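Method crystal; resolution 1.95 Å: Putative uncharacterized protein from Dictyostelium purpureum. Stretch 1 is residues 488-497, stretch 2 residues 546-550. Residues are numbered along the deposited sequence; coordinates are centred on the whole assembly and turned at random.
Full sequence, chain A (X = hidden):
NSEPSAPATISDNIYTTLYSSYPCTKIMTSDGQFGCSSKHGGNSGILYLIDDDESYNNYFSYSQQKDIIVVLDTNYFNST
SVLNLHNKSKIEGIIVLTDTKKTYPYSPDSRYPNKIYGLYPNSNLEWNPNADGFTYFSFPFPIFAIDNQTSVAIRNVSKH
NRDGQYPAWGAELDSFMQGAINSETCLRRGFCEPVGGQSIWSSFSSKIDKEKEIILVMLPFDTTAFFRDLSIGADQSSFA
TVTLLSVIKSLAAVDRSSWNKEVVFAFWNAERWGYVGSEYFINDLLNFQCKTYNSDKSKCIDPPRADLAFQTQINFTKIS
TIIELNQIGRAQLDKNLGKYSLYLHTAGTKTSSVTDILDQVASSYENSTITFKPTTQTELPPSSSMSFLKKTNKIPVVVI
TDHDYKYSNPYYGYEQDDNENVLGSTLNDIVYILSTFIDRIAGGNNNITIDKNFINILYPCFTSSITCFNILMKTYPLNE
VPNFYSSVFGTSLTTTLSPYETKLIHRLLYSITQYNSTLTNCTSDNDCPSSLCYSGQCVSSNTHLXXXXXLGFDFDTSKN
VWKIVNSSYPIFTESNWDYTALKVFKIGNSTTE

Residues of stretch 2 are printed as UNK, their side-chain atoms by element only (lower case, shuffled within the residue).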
# COMPACT_ATOMS: atom_id res chain seq x y z
N VAL A 488 0.44 0.41 -11.49
CA VAL A 488 1.50 0.03 -12.42
C VAL A 488 2.63 1.04 -12.50
O VAL A 488 2.43 2.25 -12.32
CB VAL A 488 0.93 -0.22 -13.83
CG1 VAL A 488 -0.00 -1.42 -13.80
CG2 VAL A 488 0.21 1.01 -14.37
N PHE A 489 3.83 0.54 -12.77
CA PHE A 489 5.02 1.36 -12.76
C PHE A 489 5.01 2.43 -13.84
O PHE A 489 5.42 3.56 -13.61
CB PHE A 489 6.27 0.50 -12.91
CG PHE A 489 7.53 1.31 -13.01
CD1 PHE A 489 8.12 1.82 -11.87
CD2 PHE A 489 8.11 1.58 -14.24
CE1 PHE A 489 9.28 2.58 -11.95
CE2 PHE A 489 9.27 2.33 -14.34
CZ PHE A 489 9.86 2.84 -13.19
N GLY A 490 4.56 2.05 -15.04
CA GLY A 490 4.63 2.94 -16.19
C GLY A 490 4.79 2.12 -17.45
O GLY A 490 4.84 0.89 -17.38
N THR A 491 4.88 2.78 -18.60
CA THR A 491 5.01 2.08 -19.88
C THR A 491 6.46 1.84 -20.26
O THR A 491 6.75 1.03 -21.15
CB THR A 491 4.32 2.85 -21.00
OG1 THR A 491 4.66 4.23 -20.91
CG2 THR A 491 2.81 2.72 -20.88
N SER A 492 7.38 2.55 -19.61
CA SER A 492 8.81 2.36 -19.80
C SER A 492 9.57 2.97 -18.62
O SER A 492 8.96 3.53 -17.72
CB SER A 492 9.29 3.00 -21.10
OG SER A 492 9.41 4.40 -20.95
N LEU A 493 10.89 2.89 -18.64
CA LEU A 493 11.69 3.50 -17.59
C LEU A 493 11.70 5.03 -17.68
O LEU A 493 12.10 5.72 -16.75
CB LEU A 493 13.12 2.96 -17.63
CG LEU A 493 13.25 1.52 -17.12
CD1 LEU A 493 14.63 0.93 -17.45
CD2 LEU A 493 13.00 1.49 -15.61
N THR A 494 11.24 5.56 -18.81
CA THR A 494 11.22 7.00 -19.01
C THR A 494 9.80 7.55 -19.03
O THR A 494 9.58 8.74 -19.24
CB THR A 494 11.93 7.37 -20.32
OG1 THR A 494 11.15 6.91 -21.43
CG2 THR A 494 13.29 6.70 -20.37
N THR A 495 8.82 6.68 -18.81
CA THR A 495 7.44 7.12 -18.75
C THR A 495 6.77 6.59 -17.49
O THR A 495 5.87 5.76 -17.58
CB THR A 495 6.63 6.68 -19.99
OG1 THR A 495 6.71 5.25 -20.13
CG2 THR A 495 7.18 7.33 -21.24
N THR A 496 7.21 7.08 -16.33
CA THR A 496 6.71 6.60 -15.05
C THR A 496 5.33 7.15 -14.73
O THR A 496 4.96 8.23 -15.18
CB THR A 496 7.66 6.97 -13.89
OG1 THR A 496 7.85 8.39 -13.85
CG2 THR A 496 9.01 6.27 -14.04
N LEU A 497 4.57 6.38 -13.95
CA LEU A 497 3.21 6.74 -13.57
C LEU A 497 3.06 6.67 -12.06
O LEU A 497 3.67 5.81 -11.42
CB LEU A 497 2.20 5.80 -14.23
CG LEU A 497 2.15 5.74 -15.76
CD1 LEU A 497 1.27 4.57 -16.20
CD2 LEU A 497 1.65 7.06 -16.33
N UNK A 546 12.00 7.59 -5.99
CA UNK A 546 12.83 6.53 -6.56
C UNK A 546 11.98 5.38 -7.12
O UNK A 546 10.97 5.00 -6.51
n UNK A 546 16.53 4.14 -7.18
c UNK A 546 15.23 4.16 -6.73
n UNK A 546 16.21 6.06 -6.28
c UNK A 546 13.81 5.97 -5.52
c UNK A 546 15.03 5.37 -6.15
c UNK A 546 17.10 5.30 -6.90
N UNK A 547 12.39 4.86 -8.28
CA UNK A 547 11.72 3.72 -8.91
C UNK A 547 11.50 2.54 -7.95
O UNK A 547 12.41 2.16 -7.22
c UNK A 547 12.54 3.19 -10.09
c UNK A 547 12.51 4.10 -11.32
o UNK A 547 11.68 5.02 -11.43
n UNK A 547 13.39 3.81 -12.26
N UNK A 548 10.31 1.98 -7.99
CA UNK A 548 10.00 0.74 -7.28
C UNK A 548 9.48 -0.24 -8.32
O UNK A 548 8.34 -0.14 -8.77
c UNK A 548 8.99 0.98 -6.17
N UNK A 549 10.35 -1.18 -8.70
CA UNK A 549 10.14 -2.03 -9.87
C UNK A 549 10.99 -3.28 -9.73
O UNK A 549 12.15 -3.22 -9.32
c UNK A 549 10.52 -1.28 -11.16
c UNK A 549 11.16 -1.25 -13.63
c UNK A 549 10.48 -2.04 -12.50
c UNK A 549 9.05 -2.38 -12.90
N UNK A 550 10.40 -4.42 -10.07
CA UNK A 550 11.10 -5.69 -9.97
C UNK A 550 12.38 -5.67 -10.78
O UNK A 550 12.42 -5.10 -11.87
c UNK A 550 10.21 -6.84 -10.45
o UNK A 550 10.92 -8.07 -10.40
O HOH W 1 13.64 5.54 -14.43

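Position 546 carries six side-chain atoms beyond the backbone: a single carbon leading to a five-membered ring of three carbons and two nitrogens. The side chain is out of reach of stretch 1, so it contributes nothing to the contact directly. The ring is an imidazole, and the residue is His 546; its NE2 is hydrogen-bonded elsewhere in the structure.

At position 547 there are four side-chain atoms, two carbons in a row with one oxygen and one nitrogen on the second. The CA-to-CB bond points sideways, but the end of the side chain comes nearer to stretch 1. Its oxygen lies 3.3 Å from CZ of Phe 489, at the edge of the ring and near its plane, where the weakly positive ring hydrogens suit an oxygen. The same oxygen is 3.9 Å from CG2 of Thr 496, and the nitrogen approaches CD2 of Leu 493 at 4.1 Å. A planar terminal group with one atom of each kind is a carboxamide, and so short a chain makes the residue Asn 547, with chi1 in the m well at -73°. Its polar link to Leu 493 runs through a water, which accepts from Asn 547 ND2 at 2.8 Å and donates to Leu 493 O at 2.8 Å.

Position 548 has one side-chain carbon and nothing further. The CA-to-CB bond points sideways, and CB stays 5.8 Å from CD1 of Phe 489. The backbone makes the approach instead, with O of position 548 3.7 Å from CD1 of Phe 489. A lone CB identifies Ala 548.

Position 549 has four side-chain carbons, forked at the second. The CA-to-CB bond points toward stretch 1, and CB sits over one face of the Phe 489 ring, 4.0 Å from CD1 of Phe 489. One carbon at the end of the fork lies 3.8 Å from CD2 of Leu 493. A fork one carbon beyond CB, with no heteroatom, defines Leu 549. With chi1 at 175° and chi2 at 69°, that same methyl, CD2 of Leu 549, reaches a point 4.2 Å from the centroid of the Phe 489 ring and only 12° off its normal, a CH-pi arrangement.

Position 550 bears one carbon followed by one oxygen, a primary hydroxyl, and the side chain is out of reach of stretch 1. The residue is Ser 550, and its OG is hydrogen-bonded to a residue flanking one of the two stretches.

The contact is small, burying 245 Å² over both sides, and no direct hydrogen bond crosses it. Phe 489 is its centre: its ring takes Leu 549 over one face and Asn 547 OD1 at its edge. Stretch 1 brings Leu 493 close to the same two residues, and it is held in shape by its own bonds. Thr 491 N donates to Thr 495 O at 3.3 Å, and Leu 497 N to Phe 489 O at 3.0 Å, while a type I turn from Ser 492 to Thr 495 carries Leu 493. Apolar packing thus joins the stretches, and the water adds a polar bridge.

Stretch 2 546-550: HNALS
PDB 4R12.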